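Local atomic coordinates of oligogalacturonate lyase (Yersinia enterocolitica subsp. enterocolitica, PDB entry 3PE7), a protein that cleaves oligogalacturonides by beta-elimination, probably in the cytoplasm, on a seven-bladed beta-propeller that binds manganese and calcium. Residues Met1-Ile7 with Val71-Glu77; Ile7-Phe11 with Leu65-Gln70; Pro28-His34 with Phe52-Phe56; Asp91-Leu95 with Arg106-Ala110. Numbering follows the deposited sequence.

How the contacts relate
Contacts 1, 2 and 3 belong to one antiparallel blade of the propeller, whose strands run in the order 6-8, 71-74, 61-66, 49-54, 33-34. Contact 1 pairs the outermost strand 6-8 with 71-74, contact 2 carries the N-terminal segment on past the 65-70 turn, and contact 3 joins the two strands at the other edge. Their centres lie 12 to 13 Å apart, and I7, shared by contacts 1 and 2, packs CD1 at 3.5 Å from F56 CD1 of contact 3. Contact 4 is in the next blade and meets contact 1 through L75 CD2 and L109 CD2, 3.9 Å apart. Calcium sits at M1; the manganese is about 10 Å from the H34 side chain.

Contact 1. Residues Met1-Ile7 with Val71-Glu77; sequences MAKGKQI and VATQLTE. With CA (calcium ion), chain C.
The chain's first residue binds a metal: M1 O sits 2.3 Å from a calcium ion that also takes three waters, each at 2.4 Å, and D57. A2-K5 makes a type II beta turn, closed by K5 N to A2 O (3.0 Å), with G4 at phi 92°, psi -15°, where a CB would jam against the preceding carbonyl. Antiparallel pairing with 71-74 follows: Q6 faces T73 as a non-hydrogen-bonded pair (CA-CA 4.5 Å) and I7 faces A72 as a hydrogen-bonded one, with I7 N to A72 O and A72 N to I7 O both 2.9 Å. Q74 N to K5 O (2.9 Å) and G4 N to Q74 O (2.7 Å) extend the bonding into the turn. K3 N donates to E77 OE1 at 2.9 Å, while K3 NZ reaches L75 O at 2.8 Å and forms a salt bridge with E114. Q74 NE2 (chi1 t) donates to T76 O (3.0 Å) and to calcium ligand D57. Strand 6-8 is an edge strand of a beta-propeller blade whose other four strands (33-34, 49-54, 61-66, 71-74) come later in the chain; 71-74 pairs with 61-66 on its far side, and L75 and T76 touch L95 of strand 94-99.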
# COMPACT_ATOMS: atom_id res chain seq x y z
N MET A 1 27.57 -7.04 -2.65
CA MET A 1 26.29 -6.96 -3.43
C MET A 1 26.29 -5.79 -4.44
O MET A 1 27.11 -4.88 -4.34
CB MET A 1 25.07 -6.87 -2.49
CG MET A 1 24.78 -8.17 -1.72
SD MET A 1 24.36 -9.55 -2.80
CE MET A 1 22.71 -9.09 -3.37
N ALA A 2 25.37 -5.85 -5.40
CA ALA A 2 25.17 -4.83 -6.43
C ALA A 2 23.99 -5.28 -7.29
O ALA A 2 23.51 -6.41 -7.16
CB ALA A 2 26.42 -4.67 -7.31
N LYS A 3 23.51 -4.39 -8.16
CA LYS A 3 22.47 -4.73 -9.12
C LYS A 3 22.84 -6.04 -9.84
O LYS A 3 23.96 -6.19 -10.33
CB LYS A 3 22.28 -3.58 -10.11
CG LYS A 3 21.23 -3.81 -11.19
CD LYS A 3 21.33 -2.74 -12.28
CE LYS A 3 20.52 -1.51 -11.95
NZ LYS A 3 19.05 -1.78 -12.03
N GLY A 4 21.91 -7.00 -9.85
CA GLY A 4 22.12 -8.27 -10.54
C GLY A 4 22.71 -9.39 -9.70
O GLY A 4 22.67 -10.56 -10.10
N LYS A 5 23.25 -9.06 -8.53
CA LYS A 5 23.81 -10.08 -7.66
C LYS A 5 22.70 -10.90 -7.02
O LYS A 5 21.60 -10.40 -6.79
CB LYS A 5 24.73 -9.47 -6.59
CG LYS A 5 25.95 -8.72 -7.14
CD LYS A 5 26.64 -9.48 -8.26
CE LYS A 5 27.96 -8.82 -8.65
NZ LYS A 5 28.99 -9.18 -7.65
N GLN A 6 23.00 -12.15 -6.73
CA GLN A 6 22.03 -13.08 -6.17
C GLN A 6 22.48 -13.49 -4.79
O GLN A 6 23.68 -13.65 -4.54
CB GLN A 6 21.89 -14.32 -7.07
CG GLN A 6 21.30 -14.01 -8.44
CD GLN A 6 21.30 -15.21 -9.38
OE1 GLN A 6 20.99 -16.34 -8.99
NE2 GLN A 6 21.60 -14.95 -10.64
N ILE A 7 21.52 -13.65 -3.89
CA ILE A 7 21.79 -14.19 -2.56
C ILE A 7 20.77 -15.25 -2.22
O ILE A 7 19.58 -15.07 -2.48
CB ILE A 7 21.78 -13.12 -1.45
CG1 ILE A 7 20.58 -12.20 -1.58
CG2 ILE A 7 23.08 -12.34 -1.47
CD1 ILE A 7 20.30 -11.42 -0.33
N VAL A 71 16.20 -17.87 -4.04
CA VAL A 71 17.22 -16.90 -4.40
C VAL A 71 16.61 -15.53 -4.63
O VAL A 71 15.61 -15.40 -5.32
CB VAL A 71 18.04 -17.37 -5.65
CG1 VAL A 71 18.99 -16.26 -6.13
CG2 VAL A 71 18.81 -18.64 -5.32
N ALA A 72 17.22 -14.51 -4.01
CA ALA A 72 16.84 -13.11 -4.21
C ALA A 72 17.84 -12.43 -5.14
O ALA A 72 19.05 -12.52 -4.93
CB ALA A 72 16.80 -12.40 -2.89
N THR A 73 17.33 -11.76 -6.15
CA THR A 73 18.20 -10.99 -7.04
C THR A 73 18.04 -9.50 -6.73
O THR A 73 16.92 -9.00 -6.68
CB THR A 73 17.84 -11.26 -8.52
OG1 THR A 73 17.96 -12.67 -8.78
CG2 THR A 73 18.79 -10.47 -9.47
N GLN A 74 19.16 -8.81 -6.53
CA GLN A 74 19.13 -7.36 -6.30
C GLN A 74 18.77 -6.65 -7.59
O GLN A 74 19.46 -6.83 -8.62
CB GLN A 74 20.48 -6.87 -5.77
CG GLN A 74 20.45 -5.39 -5.36
CD GLN A 74 21.73 -4.96 -4.69
OE1 GLN A 74 22.49 -5.79 -4.18
NE2 GLN A 74 21.97 -3.65 -4.66
N LEU A 75 17.72 -5.84 -7.53
CA LEU A 75 17.16 -5.16 -8.72
C LEU A 75 17.67 -3.74 -8.88
O LEU A 75 17.85 -3.27 -9.99
CB LEU A 75 15.63 -5.12 -8.66
CG LEU A 75 14.89 -6.46 -8.54
CD1 LEU A 75 13.39 -6.18 -8.49
CD2 LEU A 75 15.22 -7.34 -9.74
N THR A 76 17.82 -3.03 -7.76
CA THR A 76 18.24 -1.63 -7.80
C THR A 76 19.43 -1.45 -6.83
O THR A 76 19.66 -2.28 -5.94
CB THR A 76 17.08 -0.66 -7.44
OG1 THR A 76 16.67 -0.88 -6.08
CG2 THR A 76 15.87 -0.87 -8.36
N GLU A 77 20.18 -0.36 -7.01
CA GLU A 77 21.31 -0.08 -6.16
C GLU A 77 21.43 1.42 -5.89
O GLU A 77 20.88 2.24 -6.64
CB GLU A 77 22.60 -0.65 -6.78
CG GLU A 77 22.98 -0.03 -8.13
CD GLU A 77 24.20 -0.68 -8.78
OE1 GLU A 77 24.66 -1.75 -8.32
OE2 GLU A 77 24.72 -0.11 -9.76
CA CA C . 27.85 -3.11 -3.08
O HOH W 1 29.12 -4.59 -1.66
O HOH W 2 29.34 -3.30 -4.95
O HOH W 3 26.55 -1.62 -4.43

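Contact 2. Residues Ile7-Phe11 with Leu65-Gln70; sequences IPLTF and LDLNTQ
Strand 6-8 is ending here and the chain runs on extended through F11, while opposite it 65-66 finishes a strand and 67-69 take up helical phi/psi before Q70 turns back with positive phi (64°, psi 22°). D66 organises that reversal: its OD1 accepts from N68 N at 2.9 Å, an Asx turn, and from T69 N at 3.0 Å, with a weak Q70 N to D66 O bond of 2.7 Å beneath. The nearest CA pair across the segments is L9 with Q70, 5.4 Å. L9 is held by both ends of Q70: L9 N donates to Q70 O at 2.8 Å, and Q70 NE2 donates to L9 O at 3.0 Å. To make the second bond the glutamine side chain stretches out (chi1 m, chi2 t) across the ring of F11, putting CG 3.5 Å from the ring centroid and 14° off the normal, a CH-pi contact over the face. F11, chi1 m, carries its CZ to 4.0 Å from L65 CD2 and 4.1 Å from L67 CD2. L9, also m then t, sets CD1 at 3.8 Å from L65 CD1. The contact thus ties the chain leaving the blade's edge to the tight turn joining strands 61-66 and 71-74. Beyond it, L65 pairs with L50 of strand 49-54, F11 touches L26, and the chain passes straight into strand 12-15 of the adjoining blade.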
# COMPACT_ATOMS: atom_id res chain seq x y z
N ILE A 7 21.52 -13.65 -3.89
CA ILE A 7 21.79 -14.19 -2.56
C ILE A 7 20.77 -15.25 -2.22
O ILE A 7 19.58 -15.07 -2.48
CB ILE A 7 21.78 -13.12 -1.45
CG1 ILE A 7 20.58 -12.20 -1.58
CG2 ILE A 7 23.08 -12.34 -1.47
CD1 ILE A 7 20.30 -11.42 -0.33
N PRO A 8 21.24 -16.38 -1.65
CA PRO A 8 20.31 -17.43 -1.24
C PRO A 8 19.70 -17.13 0.13
O PRO A 8 20.41 -16.71 1.05
CB PRO A 8 21.19 -18.67 -1.17
CG PRO A 8 22.57 -18.15 -0.86
CD PRO A 8 22.65 -16.78 -1.51
N LEU A 9 18.40 -17.32 0.25
CA LEU A 9 17.76 -17.09 1.54
C LEU A 9 17.28 -18.40 2.13
O LEU A 9 16.85 -19.29 1.40
CB LEU A 9 16.59 -16.13 1.39
CG LEU A 9 16.91 -14.75 0.81
CD1 LEU A 9 15.64 -13.95 0.79
CD2 LEU A 9 17.98 -14.05 1.62
N THR A 10 17.31 -18.48 3.45
CA THR A 10 16.70 -19.59 4.17
C THR A 10 15.26 -19.25 4.53
O THR A 10 14.98 -18.12 4.93
CB THR A 10 17.50 -19.90 5.46
OG1 THR A 10 18.85 -20.24 5.13
CG2 THR A 10 16.88 -21.04 6.22
N PHE A 11 14.35 -20.20 4.33
CA PHE A 11 12.94 -20.01 4.66
C PHE A 11 12.70 -20.81 5.93
O PHE A 11 12.89 -22.05 5.95
CB PHE A 11 12.03 -20.57 3.56
CG PHE A 11 11.95 -19.73 2.30
CD1 PHE A 11 11.07 -20.10 1.29
CD2 PHE A 11 12.71 -18.56 2.15
CE1 PHE A 11 10.96 -19.36 0.11
CE2 PHE A 11 12.62 -17.80 0.99
CZ PHE A 11 11.73 -18.18 -0.04
N LEU A 65 12.51 -12.01 -5.16
CA LEU A 65 12.73 -13.30 -4.52
C LEU A 65 12.02 -14.40 -5.31
O LEU A 65 10.80 -14.32 -5.54
CB LEU A 65 12.20 -13.27 -3.07
CG LEU A 65 12.18 -14.56 -2.24
CD1 LEU A 65 13.54 -15.23 -2.16
CD2 LEU A 65 11.63 -14.27 -0.84
N ASP A 66 12.80 -15.40 -5.74
CA ASP A 66 12.23 -16.60 -6.37
C ASP A 66 11.82 -17.53 -5.23
O ASP A 66 12.66 -18.04 -4.49
CB ASP A 66 13.24 -17.28 -7.30
CG ASP A 66 12.63 -18.42 -8.09
OD1 ASP A 66 11.94 -19.28 -7.50
OD2 ASP A 66 12.86 -18.48 -9.32
N LEU A 67 10.52 -17.75 -5.08
CA LEU A 67 9.99 -18.48 -3.92
C LEU A 67 10.22 -19.99 -4.01
O LEU A 67 10.11 -20.69 -3.01
CB LEU A 67 8.51 -18.16 -3.69
CG LEU A 67 8.18 -16.69 -3.37
CD1 LEU A 67 6.69 -16.47 -3.52
CD2 LEU A 67 8.63 -16.32 -1.97
N ASN A 68 10.55 -20.47 -5.20
CA ASN A 68 10.85 -21.89 -5.39
C ASN A 68 12.32 -22.16 -5.13
O ASN A 68 12.70 -23.15 -4.50
CB ASN A 68 10.44 -22.32 -6.80
CG ASN A 68 8.93 -22.33 -6.99
OD1 ASN A 68 8.41 -21.70 -7.90
ND2 ASN A 68 8.22 -23.02 -6.11
N THR A 69 13.15 -21.24 -5.58
CA THR A 69 14.58 -21.44 -5.57
C THR A 69 15.19 -20.83 -4.30
O THR A 69 16.31 -21.19 -3.88
CB THR A 69 15.11 -20.85 -6.88
OG1 THR A 69 16.13 -21.68 -7.44
CG2 THR A 69 15.54 -19.45 -6.75
N GLN A 70 14.43 -19.93 -3.68
CA GLN A 70 14.83 -19.16 -2.49
C GLN A 70 16.00 -18.22 -2.77
O GLN A 70 16.70 -17.81 -1.87
CB GLN A 70 15.08 -20.07 -1.27
CG GLN A 70 13.85 -20.92 -0.97
CD GLN A 70 13.96 -21.84 0.21
OE1 GLN A 70 13.10 -22.71 0.40
NE2 GLN A 70 15.01 -21.68 1.02

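Contact 3. Residues Pro28-His34 with Phe52-Phe56; sequences PPDVTCH and FGGAF
One end of the blade's antiparallel sheet is formed here, where the short edge strand 33-34 pairs with the end of 49-54. H34 and G53 are the hydrogen-bonded pair (CA-CA 5.3 Å), with H34 N to G53 O at 2.8 Å and G53 N to H34 O at 3.0 Å; C33 and G54 are the non-hydrogen-bonded pair (CA-CA 4.2 Å), close enough for C33 CA to lie 3.1 Å from G53 O. Both glycines matter: a CB on G53 would run into the H34 ring, which has chi1 p and lies with one face over G53 CA, and a CB on G54 would strike F56. H34 NE2 is hydrogen-bonded to T83, and its ring stacks on F84. C33, chi1 m, brings its sulfur against two phenylalanines, SG to F52 CE1 4.0 Å at that ring's edge and SG to F56 CE2 3.7 Å, approaching obliquely. Ahead of the strand, P28-V31 is a type I turn closed by V31 N to P28 O at 2.9 Å. It presents V31 (chi1 t) with CG1 4.0 Å from the F56 ring centroid, a CH-pi contact over the face, and P28 with CG 3.9 Å from F56 CE1 at the ring edge. C33 and F52 also meet L377 of the adjoining blade, so both pack between the two blades, the face-to-face packing of neighbouring sheets found in beta-propellers.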
# COMPACT_ATOMS: atom_id res chain seq x y z
N PRO A 28 16.16 -12.98 6.55
CA PRO A 28 16.89 -13.12 7.81
C PRO A 28 16.76 -11.87 8.69
O PRO A 28 17.05 -10.77 8.21
CB PRO A 28 18.34 -13.33 7.35
CG PRO A 28 18.43 -12.58 6.04
CD PRO A 28 17.06 -12.71 5.40
N PRO A 29 16.35 -12.04 9.96
CA PRO A 29 16.02 -10.88 10.80
C PRO A 29 17.23 -10.13 11.35
O PRO A 29 17.07 -9.26 12.21
CB PRO A 29 15.15 -11.49 11.91
CG PRO A 29 15.62 -12.90 12.01
CD PRO A 29 15.91 -13.30 10.59
N ASP A 30 18.43 -10.46 10.86
CA ASP A 30 19.58 -9.60 11.11
C ASP A 30 19.78 -8.60 9.98
O ASP A 30 20.74 -7.81 10.01
CB ASP A 30 20.86 -10.41 11.35
CG ASP A 30 21.36 -11.09 10.10
OD1 ASP A 30 20.56 -11.71 9.37
OD2 ASP A 30 22.57 -10.96 9.82
N VAL A 31 18.91 -8.64 8.96
CA VAL A 31 18.92 -7.63 7.88
C VAL A 31 17.50 -7.06 7.75
O VAL A 31 16.55 -7.83 7.64
CB VAL A 31 19.37 -8.24 6.54
CG1 VAL A 31 19.32 -7.19 5.40
CG2 VAL A 31 20.74 -8.88 6.70
N THR A 32 17.37 -5.74 7.75
CA THR A 32 16.04 -5.14 7.57
C THR A 32 15.50 -5.41 6.18
O THR A 32 16.10 -5.02 5.18
CB THR A 32 16.08 -3.62 7.85
OG1 THR A 32 16.39 -3.43 9.24
CG2 THR A 32 14.74 -2.94 7.51
N CYS A 33 14.37 -6.13 6.12
CA CYS A 33 13.66 -6.39 4.87
C CYS A 33 12.17 -6.12 5.11
O CYS A 33 11.65 -6.37 6.20
CB CYS A 33 13.83 -7.84 4.42
SG CYS A 33 15.56 -8.31 4.08
N HIS A 34 11.49 -5.62 4.10
CA HIS A 34 10.07 -5.34 4.29
C HIS A 34 9.32 -5.50 2.99
O HIS A 34 9.88 -5.36 1.90
CB HIS A 34 9.86 -3.90 4.81
CG HIS A 34 10.27 -2.87 3.82
ND1 HIS A 34 9.41 -2.40 2.84
CD2 HIS A 34 11.47 -2.28 3.58
CE1 HIS A 34 10.05 -1.51 2.09
NE2 HIS A 34 11.30 -1.43 2.51
N PHE A 52 10.40 -7.21 -3.05
CA PHE A 52 10.53 -6.71 -1.67
C PHE A 52 11.70 -5.74 -1.52
O PHE A 52 12.50 -5.55 -2.43
CB PHE A 52 10.61 -7.87 -0.66
CG PHE A 52 11.93 -8.58 -0.63
CD1 PHE A 52 12.84 -8.29 0.38
CD2 PHE A 52 12.27 -9.54 -1.60
CE1 PHE A 52 14.08 -8.94 0.44
CE2 PHE A 52 13.51 -10.21 -1.56
CZ PHE A 52 14.43 -9.91 -0.54
N GLY A 53 11.78 -5.10 -0.37
CA GLY A 53 12.89 -4.17 -0.08
C GLY A 53 13.78 -4.81 0.97
O GLY A 53 13.30 -5.46 1.91
N GLY A 54 15.09 -4.69 0.77
CA GLY A 54 16.07 -5.31 1.66
C GLY A 54 17.31 -4.45 1.81
O GLY A 54 17.61 -3.62 0.96
N ALA A 55 18.02 -4.65 2.92
CA ALA A 55 19.17 -3.80 3.25
C ALA A 55 20.53 -4.48 3.05
O ALA A 55 21.53 -3.97 3.52
CB ALA A 55 19.03 -3.29 4.70
N PHE A 56 20.58 -5.58 2.29
CA PHE A 56 21.79 -6.41 2.21
C PHE A 56 23.02 -5.63 1.72
O PHE A 56 24.12 -5.84 2.24
CB PHE A 56 21.56 -7.59 1.26
CG PHE A 56 20.42 -8.50 1.68
CD1 PHE A 56 20.63 -9.51 2.61
CD2 PHE A 56 19.15 -8.32 1.14
CE1 PHE A 56 19.58 -10.35 3.01
CE2 PHE A 56 18.08 -9.15 1.52
CZ PHE A 56 18.30 -10.16 2.46

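Contact 4. Residues Asp91-Leu95 with Arg106-Ala110; sequences DDDAL and RVDLA
Three backbone hydrogen bonds hold these segments: V107 N to L95 O at 2.7 Å, L95 N to V107 O at 2.9 Å, and L109 N to D93 O at 2.9 Å. L95 and V107 thus form a hydrogen-bonded antiparallel pair (CA-CA 5.0 Å), A94 and D108 the non-hydrogen-bonded one beside it (CA-CA 4.8 Å). Water 6 links D93 OD1 (2.8 Å) with R106 NH2 (3.3 Å), the charged atoms themselves being 4.2 Å apart, beyond a salt bridge; D93 OD2 bonds S89. D108 OD1 accepts from A110 N at 2.9 Å, an Asx turn. This is the open end of the hairpin 94-99/103-108, the two middle strands of a four-stranded propeller blade. D92, with positive phi (65°), leads into it and forms salt bridges with K41 and R45. On one face the R106 guanidinium lies over A94 CB, with NH2 3.6 Å away. On the other, L95 CD2 meets V107 CG2 at 4.1 Å, while L95 and L109 both touch L75 of the preceding blade.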
# COMPACT_ATOMS: atom_id res chain seq x y z
N ASP A 91 2.43 -7.56 -16.82
CA ASP A 91 3.08 -8.66 -17.52
C ASP A 91 4.30 -9.25 -16.79
O ASP A 91 4.98 -10.13 -17.31
CB ASP A 91 3.43 -8.25 -18.97
CG ASP A 91 2.19 -8.05 -19.83
OD1 ASP A 91 1.13 -8.64 -19.53
OD2 ASP A 91 2.28 -7.29 -20.83
N ASP A 92 4.55 -8.80 -15.56
CA ASP A 92 5.69 -9.32 -14.76
C ASP A 92 7.07 -9.03 -15.34
O ASP A 92 8.06 -9.67 -14.96
CB ASP A 92 5.55 -10.85 -14.55
CG ASP A 92 4.25 -11.23 -13.90
OD1 ASP A 92 3.76 -10.47 -13.04
OD2 ASP A 92 3.70 -12.30 -14.26
N ASP A 93 7.16 -8.06 -16.24
CA ASP A 93 8.41 -7.82 -16.93
C ASP A 93 9.13 -6.53 -16.52
O ASP A 93 10.23 -6.26 -17.00
CB ASP A 93 8.20 -7.85 -18.46
CG ASP A 93 7.19 -6.83 -18.95
OD1 ASP A 93 7.10 -6.65 -20.18
OD2 ASP A 93 6.44 -6.22 -18.15
N ALA A 94 8.49 -5.75 -15.65
CA ALA A 94 9.07 -4.47 -15.22
C ALA A 94 8.78 -4.15 -13.76
O ALA A 94 7.78 -4.57 -13.21
CB ALA A 94 8.59 -3.33 -16.11
N LEU A 95 9.68 -3.37 -13.17
CA LEU A 95 9.45 -2.74 -11.87
C LEU A 95 9.37 -1.23 -12.07
O LEU A 95 10.21 -0.66 -12.77
CB LEU A 95 10.58 -3.06 -10.90
CG LEU A 95 10.82 -2.13 -9.70
CD1 LEU A 95 9.69 -2.26 -8.67
CD2 LEU A 95 12.17 -2.48 -9.09
N ARG A 106 11.55 3.01 -14.53
CA ARG A 106 11.13 1.69 -14.99
C ARG A 106 12.35 0.80 -15.10
O ARG A 106 13.35 1.14 -15.77
CB ARG A 106 10.42 1.78 -16.35
CG ARG A 106 9.83 0.43 -16.85
CD ARG A 106 9.36 0.54 -18.31
NE ARG A 106 8.81 -0.73 -18.80
CZ ARG A 106 9.53 -1.73 -19.30
NH1 ARG A 106 10.85 -1.66 -19.40
NH2 ARG A 106 8.90 -2.83 -19.71
N VAL A 107 12.29 -0.35 -14.44
CA VAL A 107 13.39 -1.31 -14.50
C VAL A 107 12.93 -2.52 -15.32
O VAL A 107 11.93 -3.16 -14.98
CB VAL A 107 13.82 -1.78 -13.09
CG1 VAL A 107 15.01 -2.69 -13.18
CG2 VAL A 107 14.11 -0.59 -12.18
N ASP A 108 13.67 -2.82 -16.40
CA ASP A 108 13.45 -4.03 -17.19
C ASP A 108 13.92 -5.22 -16.35
O ASP A 108 15.08 -5.30 -15.97
CB ASP A 108 14.23 -3.94 -18.51
CG ASP A 108 13.97 -5.11 -19.44
OD1 ASP A 108 14.31 -6.26 -19.10
OD2 ASP A 108 13.44 -4.88 -20.54
N LEU A 109 13.01 -6.14 -16.03
CA LEU A 109 13.38 -7.22 -15.11
C LEU A 109 14.30 -8.29 -15.72
O LEU A 109 14.97 -9.03 -14.99
CB LEU A 109 12.14 -7.85 -14.47
CG LEU A 109 11.40 -7.01 -13.43
CD1 LEU A 109 10.22 -7.82 -12.89
CD2 LEU A 109 12.33 -6.58 -12.27
N ALA A 110 14.37 -8.35 -17.04
CA ALA A 110 15.26 -9.29 -17.72
C ALA A 110 16.69 -8.77 -17.74
O ALA A 110 17.62 -9.52 -17.41
CB ALA A 110 14.76 -9.56 -19.13
O HOH W 4 11.72 -8.03 -18.69
O HOH W 5 10.61 -5.22 -20.08
O HOH W 6 5.89 -4.08 -19.97